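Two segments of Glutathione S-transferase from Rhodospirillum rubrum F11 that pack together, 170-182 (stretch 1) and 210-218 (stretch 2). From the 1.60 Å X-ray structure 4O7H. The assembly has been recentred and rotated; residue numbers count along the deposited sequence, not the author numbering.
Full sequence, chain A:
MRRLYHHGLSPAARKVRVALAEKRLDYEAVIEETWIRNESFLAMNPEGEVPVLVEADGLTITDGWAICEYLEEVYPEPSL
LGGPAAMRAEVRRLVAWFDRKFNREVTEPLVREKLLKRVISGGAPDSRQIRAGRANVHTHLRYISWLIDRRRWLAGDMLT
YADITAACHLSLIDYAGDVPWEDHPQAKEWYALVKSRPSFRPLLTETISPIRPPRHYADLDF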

# COMPACT_ATOMS: atom_id res chain seq x y z
N LEU A 170 4.44 2.50 -15.23
CA LEU A 170 4.78 2.15 -16.60
C LEU A 170 5.92 2.99 -17.11
O LEU A 170 6.71 2.50 -17.94
CB LEU A 170 3.58 2.22 -17.52
CG LEU A 170 2.67 0.99 -17.42
CD1 LEU A 170 1.32 1.24 -18.04
CD2 LEU A 170 3.32 -0.19 -18.15
N SER A 171 6.05 4.22 -16.62
CA SER A 171 7.13 5.09 -17.07
C SER A 171 8.47 4.50 -16.68
O SER A 171 9.48 4.69 -17.40
CB SER A 171 6.98 6.52 -16.57
OG SER A 171 7.27 6.72 -15.21
N LEU A 172 8.51 3.83 -15.53
CA LEU A 172 9.78 3.22 -15.10
C LEU A 172 10.07 1.93 -15.89
O LEU A 172 11.22 1.71 -16.29
CB LEU A 172 9.78 2.94 -13.61
CG LEU A 172 10.09 4.21 -12.84
CD1 LEU A 172 9.56 4.03 -11.42
CD2 LEU A 172 11.59 4.49 -12.90
N ILE A 173 9.03 1.17 -16.23
CA ILE A 173 9.20 0.01 -17.11
C ILE A 173 9.66 0.49 -18.48
O ILE A 173 10.54 -0.13 -19.09
CB ILE A 173 7.92 -0.85 -17.25
CG1 ILE A 173 7.28 -1.15 -15.86
CG2 ILE A 173 8.23 -2.15 -17.97
CD1 ILE A 173 8.28 -1.51 -14.77
N ASP A 174 9.17 1.63 -18.89
CA ASP A 174 9.52 2.17 -20.21
C ASP A 174 10.94 2.71 -20.18
O ASP A 174 11.68 2.52 -21.16
CB ASP A 174 8.52 3.24 -20.62
CG ASP A 174 8.47 3.50 -22.10
OD1 ASP A 174 8.51 2.55 -22.86
OD2 ASP A 174 8.29 4.70 -22.50
N TYR A 175 11.36 3.34 -19.09
CA TYR A 175 12.74 3.78 -18.94
C TYR A 175 13.73 2.59 -19.10
O TYR A 175 14.83 2.75 -19.70
CB TYR A 175 12.91 4.49 -17.59
CG TYR A 175 14.15 5.32 -17.50
CD1 TYR A 175 15.39 4.73 -17.35
CD2 TYR A 175 14.07 6.70 -17.59
CE1 TYR A 175 16.53 5.52 -17.28
CE2 TYR A 175 15.21 7.50 -17.54
CZ TYR A 175 16.44 6.87 -17.39
OH TYR A 175 17.58 7.66 -17.32
N ALA A 176 13.33 1.41 -18.62
CA ALA A 176 14.10 0.19 -18.75
C ALA A 176 13.97 -0.48 -20.11
O ALA A 176 14.67 -1.46 -20.39
CB ALA A 176 13.70 -0.80 -17.66
N GLY A 177 13.05 0.01 -20.93
CA GLY A 177 12.84 -0.51 -22.29
C GLY A 177 12.03 -1.80 -22.36
O GLY A 177 12.05 -2.50 -23.38
N ASP A 178 11.24 -2.11 -21.35
CA ASP A 178 10.59 -3.39 -21.26
C ASP A 178 9.06 -3.40 -21.45
O ASP A 178 8.42 -4.41 -21.11
CB ASP A 178 10.95 -4.03 -19.90
CG ASP A 178 12.39 -4.55 -19.87
OD1 ASP A 178 12.79 -5.16 -20.88
OD2 ASP A 178 13.11 -4.29 -18.87
N VAL A 179 8.47 -2.31 -21.97
CA VAL A 179 7.04 -2.33 -22.22
C VAL A 179 6.73 -2.77 -23.65
O VAL A 179 7.18 -2.11 -24.59
CB VAL A 179 6.37 -0.98 -21.98
CG1 VAL A 179 4.90 -1.15 -22.02
CG2 VAL A 179 6.77 -0.39 -20.63
N PRO A 180 5.93 -3.84 -23.81
CA PRO A 180 5.53 -4.33 -25.15
C PRO A 180 4.34 -3.56 -25.70
O PRO A 180 3.21 -4.08 -25.85
CB PRO A 180 5.21 -5.81 -24.87
CG PRO A 180 4.64 -5.78 -23.49
CD PRO A 180 5.43 -4.74 -22.75
N TRP A 181 4.56 -2.28 -25.95
CA TRP A 181 3.50 -1.37 -26.29
C TRP A 181 2.67 -1.84 -27.49
O TRP A 181 1.44 -1.72 -27.49
CB TRP A 181 4.03 0.03 -26.60
CG TRP A 181 4.61 0.78 -25.44
CD1 TRP A 181 5.87 1.19 -25.31
CD2 TRP A 181 3.90 1.23 -24.27
NE1 TRP A 181 6.03 1.87 -24.12
CE2 TRP A 181 4.84 1.93 -23.47
CE3 TRP A 181 2.59 1.13 -23.84
CZ2 TRP A 181 4.50 2.48 -22.24
CZ3 TRP A 181 2.24 1.72 -22.61
CH2 TRP A 181 3.21 2.39 -21.84
N GLU A 182 3.33 -2.34 -28.51
CA GLU A 182 2.57 -2.61 -29.73
C GLU A 182 1.72 -3.87 -29.61
O GLU A 182 0.84 -4.13 -30.44
CB GLU A 182 3.50 -2.66 -30.93
CG GLU A 182 4.17 -1.30 -31.20
CD GLU A 182 3.26 -0.26 -31.82
OE1 GLU A 182 2.01 -0.43 -31.91
OE2 GLU A 182 3.78 0.77 -32.27
N PRO A 210 23.59 5.87 -14.47
CA PRO A 210 24.17 6.00 -15.80
C PRO A 210 23.30 5.36 -16.88
O PRO A 210 23.82 4.88 -17.91
CB PRO A 210 25.45 5.18 -15.66
CG PRO A 210 25.00 4.01 -14.85
CD PRO A 210 23.99 4.59 -13.86
N ILE A 211 21.99 5.26 -16.64
CA ILE A 211 21.16 4.54 -17.59
C ILE A 211 20.57 5.50 -18.64
O ILE A 211 20.00 6.54 -18.30
CB ILE A 211 20.02 3.77 -16.90
CG1 ILE A 211 20.58 2.80 -15.85
CG2 ILE A 211 19.21 3.00 -17.92
CD1 ILE A 211 20.37 3.24 -14.42
N ARG A 212 20.78 5.19 -19.91
CA ARG A 212 20.24 6.02 -20.99
C ARG A 212 18.85 5.46 -21.26
O ARG A 212 18.73 4.26 -21.41
CB ARG A 212 21.13 5.87 -22.24
CG ARG A 212 22.53 6.44 -22.05
N PRO A 213 17.78 6.29 -21.22
CA PRO A 213 16.51 5.64 -21.54
C PRO A 213 16.45 5.35 -23.04
O PRO A 213 17.31 5.82 -23.80
CB PRO A 213 15.46 6.70 -21.19
CG PRO A 213 16.17 7.98 -21.34
CD PRO A 213 17.60 7.72 -20.94
N PRO A 214 15.47 4.55 -23.43
CA PRO A 214 15.33 4.24 -24.84
C PRO A 214 14.97 5.43 -25.67
O PRO A 214 14.46 6.44 -25.17
CB PRO A 214 14.20 3.20 -24.89
CG PRO A 214 13.60 3.18 -23.58
CD PRO A 214 14.50 3.80 -22.60
N ARG A 215 15.22 5.32 -26.98
CA ARG A 215 15.09 6.46 -27.85
C ARG A 215 13.65 6.99 -27.94
O ARG A 215 13.46 8.17 -28.16
CB ARG A 215 15.64 6.12 -29.25
CG ARG A 215 14.91 5.08 -30.08
CD ARG A 215 15.68 4.77 -31.39
NE ARG A 215 15.78 5.97 -32.21
CZ ARG A 215 16.86 6.77 -32.36
NH1 ARG A 215 18.02 6.53 -31.82
NH2 ARG A 215 16.75 7.91 -33.08
N HIS A 216 12.65 6.14 -27.72
CA HIS A 216 11.24 6.56 -27.80
C HIS A 216 10.69 7.10 -26.48
O HIS A 216 9.56 7.57 -26.38
CB HIS A 216 10.38 5.38 -28.18
CG HIS A 216 10.26 4.38 -27.08
ND1 HIS A 216 11.12 3.31 -26.93
CD2 HIS A 216 9.36 4.27 -26.06
CE1 HIS A 216 10.78 2.61 -25.88
NE2 HIS A 216 9.72 3.18 -25.32
N TYR A 217 11.49 6.98 -25.41
CA TYR A 217 10.99 7.30 -24.05
C TYR A 217 10.39 8.69 -23.94
O TYR A 217 9.30 8.87 -23.37
CB TYR A 217 12.14 7.11 -23.04
CG TYR A 217 11.77 7.43 -21.62
CD1 TYR A 217 10.97 6.58 -20.86
CD2 TYR A 217 12.15 8.62 -21.08
CE1 TYR A 217 10.63 6.90 -19.56
CE2 TYR A 217 11.85 8.93 -19.78
CZ TYR A 217 11.09 8.07 -19.04
OH TYR A 217 10.68 8.44 -17.75
N ALA A 218 11.06 9.71 -24.48
CA ALA A 218 10.54 11.07 -24.43
C ALA A 218 9.76 11.46 -25.69
O ALA A 218 9.45 12.62 -25.87
CB ALA A 218 11.69 12.04 -24.16
O HOH W 1 7.63 7.14 -21.39
O HOH W 2 17.06 1.73 -20.71

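The last turns of a helix and the loop that follows it (170-182) pack against a proline-rich loop (210-218), burying 461 Å² in all. The main bump is Tyr-175. Its CA-to-CB bond points sideways, but with chi1 in t the ring reaches into a hollow lined by Ile-211, Pro-213 and Tyr-217. Pro-213 covers one face of the ring, its CB 3.8 Å from the ring centroid and only 13° off the normal, a CH-pi contact. Ile-211 lies alongside, with its CG2 3.7 Å from Tyr-175 CE1. At the far end of the hollow the Tyr-175 hydroxyl OH donates a hydrogen bond to Ile-211 O (2.8 Å), so the polar tip meets a backbone carbonyl. Tyr-217 forms another wall: the edge of Tyr-175 meets its face, the planes at 77°, with Tyr-175 CD2 3.6 Å from Tyr-217 CZ. The Tyr-217 ring turns its own edge to the helix backbone, where CE1 comes within 3.3 Å of Ser-171 O.

Pro-214 is the answering bump. Its ring fits against the helix end, CD 3.1 Å from Tyr-175 O and CG 3.2 Å from Asp-174 O. Gly-177, at positive phi in a Schellman motif, lies beside it, its CA 4.0 Å from Pro-214 CG.

A type I turn from Pro-214 to Tyr-217 brings His-216 to Asp-174. His-216 NE2 donates to Asp-174 OD1 (2.8 Å, nearly straight at 170°), and Trp-181 NE1 donates to the same OD1 (2.9 Å); one carboxylate oxygen thus gathers both rings. Two waters bridge the segments: one donates to Asp-174 OD2 and Tyr-217 O, the other to Tyr-175 O and Arg-212 O.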